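Local coordinates for protein glucanase (Clostridium thermocellum, PDB 5GXX) that probably hydrolyses internal beta-1,4-glucosidic bonds of cellulose as a family 9 endoglucanase of the cellulosome, at residues L68-Y73 with S205-L210. The protein carries 1 engineered substitution. Sequence-based numbering, arbitrary orientation.
Sequences LGWALY and STWLYL
Trp-70 and Tyr-73 face Trp-207 and Leu-210 across two helical segments whose axes, 34° from parallel, stay 13.5 Å apart at their closest, a separation that large side chains must span. Trp-207 does most of the spanning: with CG beside its backbone N (chi1 -81°), the indole reaches outward and presents the edge of its six-membered ring to two aromatic faces. One T-shaped pair is with Trp-70, planes at 79°, where CZ2 of Trp-207 sits above one face, toward the rim of the five-membered ring, 3.5 Å from CG of Trp-70. The other is with Tyr-73, the planes perpendicular, where CZ3 of Trp-207 sits above the ring centre, 3.8 Å from CG of Tyr-73. Beyond this cluster, Leu-210 CD1 lies oblique to the Tyr-73 ring, 3.9 Å from Tyr-73 OH. A water in the plane of that ring lies 2.7 Å from Tyr-73 OH. It donates to Leu-210 O at 2.9 Å. Trp-70 NE1 is hydrogen-bonded to Glu-74 OE2. Helices 58-75 and 198-212 of the (alpha/alpha)6 barrel of the family 9 catalytic module are thus joined through aromatic C-H edges on pi faces, with direct contact essentially apolar and polar linkage left to one water.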
loop_
_atom_site.group_PDB
_atom_site.type_symbol
_atom_site.label_atom_id
_atom_site.label_comp_id
_atom_site.label_asym_id
_atom_site.label_seq_id
_atom_site.Cartn_x
_atom_site.Cartn_y
_atom_site.Cartn_z
ATOM N N LEU A 68 40.327 -21.148 21.779
ATOM C CA LEU A 68 41.157 -21.592 20.653
ATOM C C LEU A 68 42.642 -21.541 21.015
ATOM O O LEU A 68 43.397 -22.452 20.655
ATOM C CB LEU A 68 40.888 -20.785 19.383
ATOM C CG LEU A 68 39.490 -20.927 18.769
ATOM C CD1 LEU A 68 39.474 -20.343 17.351
ATOM C CD2 LEU A 68 38.959 -22.366 18.734
ATOM N N GLY A 69 43.031 -20.488 21.741
ATOM C CA GLY A 69 44.398 -20.363 22.242
ATOM C C GLY A 69 44.716 -21.498 23.193
ATOM O O GLY A 69 45.790 -22.111 23.093
ATOM N N TRP A 70 43.773 -21.812 24.083
ATOM C CA TRP A 70 43.992 -22.861 25.076
ATOM C C TRP A 70 44.161 -24.194 24.349
ATOM O O TRP A 70 45.022 -24.987 24.742
ATOM C CB TRP A 70 42.868 -22.883 26.121
ATOM C CG TRP A 70 43.143 -23.709 27.354
ATOM C CD1 TRP A 70 44.315 -24.313 27.687
ATOM C CD2 TRP A 70 42.227 -23.995 28.427
ATOM N NE1 TRP A 70 44.187 -24.978 28.885
ATOM C CE2 TRP A 70 42.913 -24.795 29.362
ATOM C CE3 TRP A 70 40.876 -23.686 28.666
ATOM C CZ2 TRP A 70 42.305 -25.267 30.532
ATOM C CZ3 TRP A 70 40.280 -24.142 29.825
ATOM C CH2 TRP A 70 40.983 -24.947 30.734
ATOM N N ALA A 71 43.371 -24.428 23.298
ATOM C CA ALA A 71 43.513 -25.655 22.510
ATOM C C ALA A 71 44.939 -25.813 21.968
ATOM O O ALA A 71 45.539 -26.895 22.057
ATOM C CB ALA A 71 42.492 -25.680 21.392
ATOM N N LEU A 72 45.477 -24.728 21.420
ATOM C CA LEU A 72 46.835 -24.728 20.898
ATOM C C LEU A 72 47.851 -24.894 22.019
ATOM O O LEU A 72 48.849 -25.595 21.831
ATOM C CB LEU A 72 47.107 -23.446 20.101
ATOM C CG LEU A 72 46.461 -23.337 18.713
ATOM C CD1 LEU A 72 46.526 -21.909 18.164
ATOM C CD2 LEU A 72 47.045 -24.310 17.682
ATOM N N TYR A 73 47.606 -24.265 23.171
ATOM C CA TYR A 73 48.517 -24.317 24.314
ATOM C C TYR A 73 48.688 -25.738 24.837
ATOM O O TYR A 73 49.791 -26.143 25.194
ATOM C CB TYR A 73 48.039 -23.367 25.424
ATOM C CG TYR A 73 48.914 -23.298 26.653
ATOM C CD1 TYR A 73 50.012 -22.430 26.718
ATOM C CD2 TYR A 73 48.621 -24.062 27.776
ATOM C CE1 TYR A 73 50.808 -22.362 27.860
ATOM C CE2 TYR A 73 49.401 -23.994 28.918
ATOM C CZ TYR A 73 50.502 -23.146 28.952
ATOM O OH TYR A 73 51.261 -23.106 30.105
ATOM N N SER A 205 44.487 -13.051 34.767
ATOM C CA SER A 205 45.724 -13.053 35.552
ATOM C C SER A 205 46.426 -14.414 35.501
ATOM O O SER A 205 47.656 -14.472 35.452
ATOM C CB SER A 205 45.509 -12.571 37.001
ATOM O OG SER A 205 44.553 -13.353 37.702
ATOM N N THR A 206 45.652 -15.503 35.485
ATOM C CA THR A 206 46.217 -16.848 35.409
ATOM C C THR A 206 46.959 -17.030 34.092
ATOM O O THR A 206 48.097 -17.497 34.081
ATOM C CB THR A 206 45.116 -17.925 35.582
ATOM O OG1 THR A 206 44.559 -17.791 36.892
ATOM C CG2 THR A 206 45.665 -19.336 35.393
ATOM N N TRP A 207 46.319 -16.662 32.984
ATOM C CA TRP A 207 46.984 -16.704 31.685
ATOM C C TRP A 207 48.208 -15.786 31.597
ATOM O O TRP A 207 49.189 -16.147 30.949
ATOM C CB TRP A 207 46.002 -16.422 30.537
ATOM C CG TRP A 207 45.214 -17.660 30.159
ATOM C CD1 TRP A 207 43.863 -17.845 30.273
ATOM C CD2 TRP A 207 45.746 -18.880 29.626
ATOM N NE1 TRP A 207 43.520 -19.107 29.833
ATOM C CE2 TRP A 207 44.655 -19.766 29.440
ATOM C CE3 TRP A 207 47.035 -19.318 29.290
ATOM C CZ2 TRP A 207 44.812 -21.061 28.935
ATOM C CZ3 TRP A 207 47.191 -20.611 28.784
ATOM C CH2 TRP A 207 46.082 -21.462 28.609
ATOM N N LEU A 208 48.144 -14.611 32.224
ATOM C CA LEU A 208 49.316 -13.734 32.309
ATOM C C LEU A 208 50.468 -14.341 33.116
ATOM O O LEU A 208 51.635 -14.170 32.744
ATOM C CB LEU A 208 48.932 -12.338 32.812
ATOM C CG LEU A 208 48.250 -11.443 31.773
ATOM C CD1 LEU A 208 47.515 -10.266 32.392
ATOM C CD2 LEU A 208 49.202 -10.997 30.653
ATOM N N TYR A 209 50.157 -15.067 34.185
ATOM C CA TYR A 209 51.169 -15.829 34.893
ATOM C C TYR A 209 51.791 -16.864 33.969
ATOM O O TYR A 209 53.016 -16.994 33.883
ATOM C CB TYR A 209 50.585 -16.539 36.117
ATOM C CG TYR A 209 51.650 -17.206 36.970
ATOM C CD1 TYR A 209 52.719 -16.459 37.439
ATOM C CD2 TYR A 209 51.612 -18.573 37.288
ATOM C CE1 TYR A 209 53.720 -17.029 38.220
ATOM C CE2 TYR A 209 52.625 -19.157 38.063
ATOM C CZ TYR A 209 53.670 -18.377 38.525
ATOM O OH TYR A 209 54.685 -18.895 39.310
ATOM N N LEU A 210 50.937 -17.603 33.264
ATOM C CA LEU A 210 51.452 -18.633 32.378
ATOM C C LEU A 210 52.231 -18.025 31.209
ATOM O O LEU A 210 53.106 -18.676 30.640
ATOM C CB LEU A 210 50.322 -19.556 31.899
ATOM C CG LEU A 210 49.615 -20.462 32.911
ATOM C CD1 LEU A 210 48.544 -21.262 32.155
ATOM C CD2 LEU A 210 50.598 -21.384 33.617
HETATM O O HOH W 1 53.390 -21.528 29.975
#